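Local structure of peptidase M16 C-terminal domain-containing protein (Enterococcus faecalis, 3D3Y) at residues S54-N59 / L113-F118; L49-S54 / A73-G78; E108-L113 / V215-Q220. The protein is of unknown function but is related to the M16 metallopeptidases and probably binds a metal ion. All coordinates share one frame; numbering follows the deposited sequence. Where two conformers were deposited one is given.

From the N terminus, helix 40-52 ends in segment 49-54, which pairs with 73-78 in interaction 2. That contact closes a short loop holding helix 60-69 and brings the helix end to the edge strand 74-82. Interaction 1 starts at Ser54, the last residue of 49-54, and its segment 54-59 reaches 113-118, so its loop crosses that of interaction 2. Helix 105-118 serves twice, since its residues 108-113 meet 215-220 in interaction 3, crossing interaction 1 at the shared Leu113 and following interaction 2 in series. Interaction 3 spans 101 residues, mostly helical. Together they link helix 40-52 and the loop after it, helices 105-118 and 211-219, and the edge strand 74-82 of the six-stranded sheet.

Interaction 1: residues S54-N59 / L113-F118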
loop_
_atom_site.group_PDB
_atom_site.type_symbol
_atom_site.label_atom_id
_atom_site.label_comp_id
_atom_site.label_asym_id
_atom_site.label_seq_id
_atom_site.Cartn_x
_atom_site.Cartn_y
_atom_site.Cartn_z
ATOM N N SER A 54 -25.807 2.017 0.715
ATOM C CA SER A 54 -25.935 3.143 -0.211
ATOM C C SER A 54 -27.375 3.650 -0.144
ATOM O O SER A 54 -28.205 3.072 0.556
ATOM C CB SER A 54 -25.540 2.727 -1.641
ATOM O OG SER A 54 -26.515 1.864 -2.219
ATOM N N LEU A 55 -27.680 4.701 -0.890
ATOM C CA LEU A 55 -29.040 5.276 -0.860
ATOM C C LEU A 55 -30.130 4.222 -1.107
ATOM O O LEU A 55 -31.165 4.205 -0.423
ATOM C CB LEU A 55 -29.172 6.359 -1.919
ATOM C CG LEU A 55 -30.447 7.184 -1.862
ATOM C CD1 LEU A 55 -30.442 8.060 -0.597
ATOM C CD2 LEU A 55 -30.573 8.016 -3.144
ATOM N N ASN A 56 -29.907 3.372 -2.108
ATOM C CA ASN A 56 -30.925 2.419 -2.563
ATOM C C ASN A 56 -30.723 0.992 -2.061
ATOM O O ASN A 56 -31.601 0.147 -2.246
ATOM C CB ASN A 56 -31.069 2.473 -4.087
ATOM C CG ASN A 56 -31.533 3.849 -4.567
ATOM O OD1 ASN A 56 -32.507 4.409 -4.035
ATOM N ND2 ASN A 56 -30.819 4.416 -5.538
ATOM N N TYR A 57 -29.587 0.742 -1.405
ATOM C CA TYR A 57 -29.382 -0.458 -0.583
ATOM C C TYR A 57 -29.056 0.018 0.842
ATOM O O TYR A 57 -27.900 -0.045 1.280
ATOM C CB TYR A 57 -28.262 -1.332 -1.178
ATOM C CG TYR A 57 -28.517 -1.616 -2.637
ATOM C CD1 TYR A 57 -29.579 -2.428 -3.024
ATOM C CD2 TYR A 57 -27.736 -1.023 -3.636
ATOM C CE1 TYR A 57 -29.853 -2.660 -4.369
ATOM C CE2 TYR A 57 -27.999 -1.274 -5.004
ATOM C CZ TYR A 57 -29.068 -2.088 -5.348
ATOM O OH TYR A 57 -29.361 -2.340 -6.684
ATOM N N PRO A 58 -30.071 0.574 1.536
ATOM C CA PRO A 58 -29.854 1.400 2.748
ATOM C C PRO A 58 -29.370 0.693 3.998
ATOM O O PRO A 58 -29.172 1.337 5.019
ATOM C CB PRO A 58 -31.225 2.050 2.999
ATOM C CG PRO A 58 -32.221 1.187 2.319
ATOM C CD PRO A 58 -31.496 0.527 1.146
ATOM N N ASN A 59 -29.179 -0.614 3.931
ATOM C CA ASN A 59 -28.579 -1.318 5.039
ATOM C C ASN A 59 -27.845 -2.532 4.523
ATOM O O ASN A 59 -27.925 -2.844 3.335
ATOM C CB ASN A 59 -29.625 -1.643 6.126
ATOM C CG ASN A 59 -30.705 -2.573 5.649
ATOM O OD1 ASN A 59 -30.428 -3.626 5.101
ATOM N ND2 ASN A 59 -31.948 -2.193 5.875
ATOM N N LEU A 113 -22.105 -0.818 -9.348
ATOM C CA LEU A 113 -21.111 0.239 -9.201
ATOM C C LEU A 113 -21.712 1.642 -9.311
ATOM O O LEU A 113 -21.341 2.556 -8.554
ATOM C CB LEU A 113 -19.960 0.072 -10.192
ATOM C CG LEU A 113 -19.107 -1.198 -10.072
ATOM C CD1 LEU A 113 -18.233 -1.265 -11.288
ATOM C CD2 LEU A 113 -18.299 -1.157 -8.764
ATOM N N LYS A 114 -22.621 1.844 -10.269
ATOM C CA LYS A 114 -23.205 3.167 -10.430
ATOM C C LYS A 114 -23.939 3.576 -9.143
ATOM O O LYS A 114 -23.901 4.776 -8.734
ATOM C CB LYS A 114 -24.165 3.188 -11.630
ATOM C CG LYS A 114 -24.710 4.553 -11.953
ATOM C CD LYS A 114 -25.657 4.507 -13.142
ATOM C CE LYS A 114 -25.968 5.936 -13.589
ATOM N NZ LYS A 114 -27.149 6.046 -14.511
ATOM N N GLU A 115 -24.644 2.598 -8.549
ATOM C CA GLU A 115 -25.375 2.804 -7.286
ATOM C C GLU A 115 -24.416 3.181 -6.174
ATOM O O GLU A 115 -24.591 4.225 -5.491
ATOM C CB GLU A 115 -26.199 1.563 -6.902
ATOM C CG GLU A 115 -27.480 1.336 -7.774
ATOM C CD GLU A 115 -28.561 2.429 -7.564
ATOM O OE1 GLU A 115 -28.606 3.075 -6.484
ATOM O OE2 GLU A 115 -29.368 2.651 -8.499
ATOM N N ILE A 116 -23.386 2.359 -6.002
ATOM C CA ILE A 116 -22.368 2.622 -4.967
ATOM C C ILE A 116 -21.681 3.998 -5.114
ATOM O O ILE A 116 -21.540 4.749 -4.147
ATOM C CB ILE A 116 -21.316 1.504 -4.937
ATOM C CG1 ILE A 116 -21.976 0.171 -4.505
ATOM C CG2 ILE A 116 -20.103 1.917 -4.032
ATOM C CD1 ILE A 116 -22.758 0.241 -3.162
ATOM N N ILE A 117 -21.271 4.315 -6.340
ATOM C CA ILE A 117 -20.460 5.516 -6.579
ATOM C C ILE A 117 -21.255 6.814 -6.645
ATOM O O ILE A 117 -20.847 7.833 -6.057
ATOM C CB ILE A 117 -19.592 5.338 -7.835
ATOM C CG1 ILE A 117 -18.606 4.177 -7.604
ATOM C CG2 ILE A 117 -18.876 6.638 -8.190
ATOM C CD1 ILE A 117 -17.826 3.810 -8.876
ATOM N N PHE A 118 -22.400 6.766 -7.322
ATOM C CA PHE A 118 -23.201 7.954 -7.575
ATOM C C PHE A 118 -24.459 8.088 -6.722
ATOM O O PHE A 118 -25.121 9.124 -6.750
ATOM C CB PHE A 118 -23.540 7.995 -9.065
ATOM C CG PHE A 118 -22.325 8.102 -9.944
ATOM C CD1 PHE A 118 -21.774 9.346 -10.227
ATOM C CD2 PHE A 118 -21.720 6.959 -10.472
ATOM C CE1 PHE A 118 -20.640 9.455 -11.029
ATOM C CE2 PHE A 118 -20.582 7.057 -11.273
ATOM C CZ PHE A 118 -20.038 8.321 -11.539
HETATM O O HOH W 1 -27.747 3.434 -4.049
#
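Ser54, Asn56 and Tyr57 belong to a type I beta turn between helices 40-52 and 60-69, and this turn docks on Glu115 and Ile116 near the C-terminal end of helix 105-118. The backbone angles of Leu55 and Asn56 fit type I; the turn bond from Tyr57 N to Ser54 O is weak at 3.3 Å, and Ser54 N to Tyr57 O, 3.0 Å, joins the same two residues. The main polar link is nearly straight: Asn56 ND2 donates to Glu115 OE1 over 2.8 Å at 174°. It lies in the amide plane of Asn56 and meets the carboxylate on its syn side, although amide and carboxylate planes are turned 66° apart. Glu115 reaches this site because its chain bends at chi2 (-67°), which places CD. The aliphatic part of the same side chain lies against Tyr57, with CG 3.8 Å from Tyr57 CE2, while the tyrosine also touches Leu63 and Arg66 of helix 60-69. Beside this, Ile116 CD1 packs on Ser54 CB at 4.0 Å. A backbone bond between Leu55 and Ala119 continues the attachment just past the helix. Glu115 OE1 is gripped a second time, by a water that donates to it at 2.6 Å and accepts from Ser54 OG at 2.7 Å and from Asn56 N at 2.9 Å.

Interaction 2: residues L49-S54 / A73-G78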
loop_
_atom_site.group_PDB
_atom_site.type_symbol
_atom_site.label_atom_id
_atom_site.label_comp_id
_atom_site.label_asym_id
_atom_site.label_seq_id
_atom_site.Cartn_x
_atom_site.Cartn_y
_atom_site.Cartn_z
ATOM N N LEU A 49 -17.884 4.100 4.563
ATOM C CA LEU A 49 -19.251 4.579 4.407
ATOM C C LEU A 49 -19.840 4.068 3.110
ATOM O O LEU A 49 -21.005 3.594 3.101
ATOM C CB LEU A 49 -19.315 6.108 4.473
ATOM C CG LEU A 49 -18.943 6.771 5.809
ATOM C CD1 LEU A 49 -18.717 8.280 5.667
ATOM C CD2 LEU A 49 -20.023 6.530 6.898
HETATM N N MSE A 50 -19.055 4.127 2.031
HETATM C CA MSE A 50 -19.595 3.779 0.717
HETATM C C MSE A 50 -19.753 2.271 0.531
HETATM O O MSE A 50 -20.520 1.821 -0.324
HETATM C CB MSE A 50 -18.744 4.395 -0.385
HETATM C CG MSE A 50 -18.843 5.934 -0.334
HETATM SE SE MSE A 50 -17.751 6.684 -1.742
HETATM C CE MSE A 50 -18.542 5.801 -3.293
ATOM N N GLU A 51 -19.054 1.494 1.359
ATOM C CA GLU A 51 -19.096 0.031 1.295
ATOM C C GLU A 51 -20.281 -0.567 2.065
ATOM O O GLU A 51 -20.847 -1.584 1.645
ATOM C CB GLU A 51 -17.784 -0.511 1.893
ATOM C CG GLU A 51 -17.641 -2.002 1.898
ATOM C CD GLU A 51 -16.350 -2.428 2.608
ATOM O OE1 GLU A 51 -16.264 -2.238 3.836
ATOM O OE2 GLU A 51 -15.419 -2.909 1.936
ATOM N N THR A 52 -20.628 0.040 3.203
ATOM C CA THR A 52 -21.545 -0.573 4.161
ATOM C C THR A 52 -23.000 -0.561 3.673
ATOM O O THR A 52 -23.741 -1.527 3.892
ATOM C CB THR A 52 -21.395 0.063 5.547
ATOM O OG1 THR A 52 -22.240 -0.608 6.495
ATOM C CG2 THR A 52 -21.735 1.558 5.535
ATOM N N ASN A 53 -23.391 0.544 3.025
ATOM C CA ASN A 53 -24.727 0.703 2.450
ATOM C C ASN A 53 -24.717 1.861 1.467
ATOM O O ASN A 53 -23.717 2.598 1.378
ATOM C CB ASN A 53 -25.834 0.821 3.536
ATOM C CG ASN A 53 -25.678 2.044 4.435
ATOM O OD1 ASN A 53 -25.467 3.151 3.946
ATOM N ND2 ASN A 53 -25.824 1.846 5.774
ATOM N N SER A 54 -25.807 2.017 0.715
ATOM C CA SER A 54 -25.935 3.143 -0.211
ATOM C C SER A 54 -27.375 3.650 -0.144
ATOM O O SER A 54 -28.205 3.072 0.556
ATOM C CB SER A 54 -25.540 2.727 -1.641
ATOM O OG SER A 54 -26.515 1.864 -2.219
ATOM N N ALA A 73 -21.596 -12.138 -5.850
ATOM C CA ALA A 73 -20.453 -11.261 -6.109
ATOM C C ALA A 73 -19.715 -10.908 -4.827
ATOM O O ALA A 73 -20.335 -10.820 -3.783
ATOM C CB ALA A 73 -20.947 -9.964 -6.788
ATOM N N SER A 74 -18.394 -10.709 -4.906
ATOM C CA SER A 74 -17.627 -10.132 -3.816
ATOM C C SER A 74 -17.470 -8.649 -4.130
ATOM O O SER A 74 -17.280 -8.253 -5.313
ATOM C CB SER A 74 -16.235 -10.745 -3.730
ATOM O OG SER A 74 -16.334 -12.088 -3.286
ATOM N N PHE A 75 -17.523 -7.847 -3.079
ATOM C CA PHE A 75 -17.455 -6.392 -3.185
ATOM C C PHE A 75 -16.711 -5.810 -1.989
ATOM O O PHE A 75 -16.959 -6.194 -0.838
ATOM C CB PHE A 75 -18.871 -5.824 -3.271
ATOM C CG PHE A 75 -18.958 -4.329 -3.025
ATOM C CD1 PHE A 75 -18.388 -3.429 -3.906
ATOM C CD2 PHE A 75 -19.614 -3.846 -1.902
ATOM C CE1 PHE A 75 -18.478 -2.043 -3.692
ATOM C CE2 PHE A 75 -19.718 -2.468 -1.666
ATOM C CZ PHE A 75 -19.151 -1.565 -2.569
ATOM N N GLY A 76 -15.801 -4.864 -2.240
ATOM C CA GLY A 76 -15.157 -4.196 -1.105
ATOM C C GLY A 76 -14.592 -2.866 -1.528
ATOM O O GLY A 76 -14.353 -2.631 -2.721
ATOM N N ILE A 77 -14.393 -1.984 -0.555
ATOM C CA ILE A 77 -13.719 -0.709 -0.761
ATOM C C ILE A 77 -12.648 -0.550 0.330
ATOM O O ILE A 77 -12.904 -0.833 1.535
ATOM C CB ILE A 77 -14.719 0.491 -0.728
ATOM C CG1 ILE A 77 -15.940 0.235 -1.629
ATOM C CG2 ILE A 77 -14.035 1.808 -1.161
ATOM C CD1 ILE A 77 -16.940 1.471 -1.684
ATOM N N GLY A 78 -11.456 -0.116 -0.079
ATOM C CA GLY A 78 -10.414 0.253 0.902
ATOM C C GLY A 78 -9.499 1.348 0.335
ATOM O O GLY A 78 -9.762 1.889 -0.725
#
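Glu51, in the last turn of helix 40-52, supplies the hydrogen bond of this contact: Ile77 N donates to its OE2 over 2.8 Å, nearly straight at 170°. The N-H comes to the anti side of the oxygen and lies 35° out of the carboxylate plane. An extended chain delivers the group, with CG anti to the backbone N (chi1 -179°) and CD carried straight on. Gly76 CA lies 3.3 Å from the same OE2, so the carboxylate rests against the strand backbone as well. Ile77 O is also nearby but is a second acceptor and forms no bond with it.

Aromatic contacts come from Phe75, whose ring turns its edge to the helix. Glu51 O lies close to the ring plane, 3.6 Å from Phe75 CE2, and Met50 O approaches the same edge at longer range, 4.3 Å from CZ. Phe112 meets the Phe75 ring edge-to-face from helix 105-118.

The apolar part rests on Ile77. Its CD1 touches CB of Met50, a selenomethionine, at 3.7 Å, and its CG1 lies 4.0 Å from Glu51 CB. Met50 also touches Tyr192 of helix 185-198, while Ile77 packs on Phe88 and Ile90 of the adjoining strand.

Gly76 and Gly78 make backbone bonds to Ser91 and Asn89 of strand 85-95, whereas Ile77 N is taken by a helix carboxylate at the outermost strand of the sheet. Helix 40-52 thus packs at edge strand 74-82 of a six-stranded mixed sheet, an alpha/beta domain consistent with the M16 peptidase family.

Interaction 3: residues E108-L113 / V215-Q220; sequences EAVDFL and VPLFKQ
Val110 and Phe218 form the centre of this contact, where a valine methyl sits over an aromatic face. CG2 of Val110 is 3.9 Å from the centroid of the Phe218 ring and only 21° off the ring normal, which makes this a CH-pi contact. The methyl is shifted somewhat toward the rim, where Phe218 CZ comes within 3.7 Å. That methyl also touches Leu217 CB at 3.9 Å, so one branch of the valine serves two residues. The other branch, CG1, is anti to the backbone N (chi1 175°) and lies 3.6 Å from the carbonyl Leu217 O. One turn further along the first helix, Leu113 CD1 adds an oblique approach to Phe218 CE2 at 4.1 Å. The side-chain contacts are mainly apolar, none is a hydrogen bond, and 207 Å² is buried on both sides together.

Segments 108-113 and 215-219 position these side chains: their axes come within 9.7 Å and cross at -20°, in nearly the same direction, with Val110 and Leu217 nearest in CA position. The second helix is kinked at Pro216, whose N makes no bond to the preceding turn.

Beyond this shell, Phe218 reaches Ile203 and Val205 of strand 200-207, and Leu113 reaches Ile90 and Met92 of strand 85-95. Helices 105-118 and 211-219 therefore lie side by side on the six-stranded sheet, while Phe112 extends from the former to helix 60-69.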
loop_
_atom_site.group_PDB
_atom_site.type_symbol
_atom_site.label_atom_id
_atom_site.label_comp_id
_atom_site.label_asym_id
_atom_site.label_seq_id
_atom_site.Cartn_x
_atom_site.Cartn_y
_atom_site.Cartn_z
ATOM N N GLU A 108 -25.121 -5.826 -15.080
ATOM C CA GLU A 108 -25.650 -5.812 -13.725
ATOM C C GLU A 108 -24.595 -5.320 -12.714
ATOM O O GLU A 108 -24.900 -4.511 -11.816
ATOM C CB GLU A 108 -26.221 -7.184 -13.384
ATOM C CG GLU A 108 -27.468 -7.522 -14.252
ATOM C CD GLU A 108 -27.976 -8.940 -14.068
ATOM O OE1 GLU A 108 -27.486 -9.864 -14.782
ATOM O OE2 GLU A 108 -28.892 -9.112 -13.249
ATOM N N ALA A 109 -23.343 -5.735 -12.898
ATOM C CA ALA A 109 -22.271 -5.227 -12.021
ATOM C C ALA A 109 -22.031 -3.732 -12.198
ATOM O O ALA A 109 -21.860 -3.021 -11.212
ATOM C CB ALA A 109 -20.943 -6.053 -12.186
ATOM N N VAL A 110 -21.999 -3.243 -13.437
ATOM C CA VAL A 110 -21.804 -1.800 -13.662
ATOM C C VAL A 110 -22.943 -0.997 -13.053
ATOM O O VAL A 110 -22.723 0.055 -12.491
ATOM C CB VAL A 110 -21.644 -1.451 -15.152
ATOM C CG1 VAL A 110 -21.575 0.059 -15.377
ATOM C CG2 VAL A 110 -20.395 -2.113 -15.719
ATOM N N ASP A 111 -24.167 -1.489 -13.157
ATOM C CA ASP A 111 -25.286 -0.827 -12.494
ATOM C C ASP A 111 -25.037 -0.764 -10.986
ATOM O O ASP A 111 -25.293 0.253 -10.350
ATOM C CB ASP A 111 -26.619 -1.535 -12.807
ATOM C CG ASP A 111 -27.820 -0.877 -12.105
ATOM O OD1 ASP A 111 -28.247 0.198 -12.566
ATOM O OD2 ASP A 111 -28.349 -1.438 -11.112
ATOM N N PHE A 112 -24.531 -1.850 -10.411
ATOM C CA PHE A 112 -24.263 -1.856 -8.960
ATOM C C PHE A 112 -23.186 -0.844 -8.580
ATOM O O PHE A 112 -23.335 -0.088 -7.597
ATOM C CB PHE A 112 -23.831 -3.243 -8.493
ATOM C CG PHE A 112 -23.585 -3.323 -7.012
ATOM C CD1 PHE A 112 -24.655 -3.344 -6.125
ATOM C CD2 PHE A 112 -22.288 -3.373 -6.516
ATOM C CE1 PHE A 112 -24.429 -3.429 -4.732
ATOM C CE2 PHE A 112 -22.045 -3.480 -5.128
ATOM C CZ PHE A 112 -23.121 -3.503 -4.239
ATOM N N LEU A 113 -22.105 -0.818 -9.348
ATOM C CA LEU A 113 -21.111 0.239 -9.201
ATOM C C LEU A 113 -21.712 1.642 -9.311
ATOM O O LEU A 113 -21.341 2.556 -8.554
ATOM C CB LEU A 113 -19.960 0.072 -10.192
ATOM C CG LEU A 113 -19.107 -1.198 -10.072
ATOM C CD1 LEU A 113 -18.233 -1.265 -11.288
ATOM C CD2 LEU A 113 -18.299 -1.157 -8.764
ATOM N N VAL A 215 -17.523 -0.767 -23.100
ATOM C CA VAL A 215 -17.465 0.672 -23.255
ATOM C C VAL A 215 -18.853 1.299 -23.080
ATOM O O VAL A 215 -18.991 2.225 -22.298
ATOM C CB VAL A 215 -16.730 1.107 -24.564
ATOM C CG1 VAL A 215 -16.827 2.596 -24.766
ATOM C CG2 VAL A 215 -15.268 0.721 -24.451
ATOM N N PRO A 216 -19.882 0.788 -23.790
ATOM C CA PRO A 216 -21.238 1.327 -23.572
ATOM C C PRO A 216 -21.684 1.248 -22.109
ATOM O O PRO A 216 -22.217 2.232 -21.582
ATOM C CB PRO A 216 -22.123 0.433 -24.441
ATOM C CG PRO A 216 -21.212 -0.138 -25.468
ATOM C CD PRO A 216 -19.861 -0.254 -24.833
ATOM N N LEU A 217 -21.439 0.117 -21.441
ATOM C CA LEU A 217 -21.831 -0.002 -20.027
ATOM C C LEU A 217 -21.206 1.113 -19.191
ATOM O O LEU A 217 -21.914 1.838 -18.482
ATOM C CB LEU A 217 -21.488 -1.387 -19.438
ATOM C CG LEU A 217 -22.093 -2.576 -20.193
ATOM C CD1 LEU A 217 -21.709 -3.886 -19.517
ATOM C CD2 LEU A 217 -23.606 -2.435 -20.330
ATOM N N PHE A 218 -19.886 1.263 -19.299
ATOM C CA PHE A 218 -19.187 2.214 -18.449
ATOM C C PHE A 218 -19.476 3.669 -18.786
ATOM O O PHE A 218 -19.392 4.548 -17.923
ATOM C CB PHE A 218 -17.687 1.894 -18.359
ATOM C CG PHE A 218 -17.384 0.875 -17.321
ATOM C CD1 PHE A 218 -17.116 -0.437 -17.678
ATOM C CD2 PHE A 218 -17.428 1.213 -15.971
ATOM C CE1 PHE A 218 -16.865 -1.404 -16.675
ATOM C CE2 PHE A 218 -17.189 0.267 -14.978
ATOM C CZ PHE A 218 -16.901 -1.034 -15.326
ATOM N N LYS A 219 -19.866 3.916 -20.027
ATOM C CA LYS A 219 -20.252 5.258 -20.420
ATOM C C LYS A 219 -21.482 5.735 -19.642
ATOM O O LYS A 219 -21.718 6.934 -19.580
ATOM C CB LYS A 219 -20.463 5.359 -21.940
ATOM C CG LYS A 219 -19.157 5.259 -22.777
ATOM C CD LYS A 219 -18.462 6.601 -23.010
ATOM C CE LYS A 219 -19.323 7.529 -23.844
ATOM N NZ LYS A 219 -18.531 8.526 -24.661
ATOM N N GLN A 220 -22.239 4.809 -19.042
ATOM C CA GLN A 220 -23.426 5.105 -18.218
ATOM C C GLN A 220 -23.065 5.742 -16.883
ATOM O O GLN A 220 -23.932 6.229 -16.165
ATOM C CB GLN A 220 -24.226 3.824 -17.906
ATOM C CG GLN A 220 -24.898 3.132 -19.108
ATOM C CD GLN A 220 -25.306 1.676 -18.839
ATOM O OE1 GLN A 220 -24.932 1.066 -17.822
ATOM N NE2 GLN A 220 -26.065 1.106 -19.774
#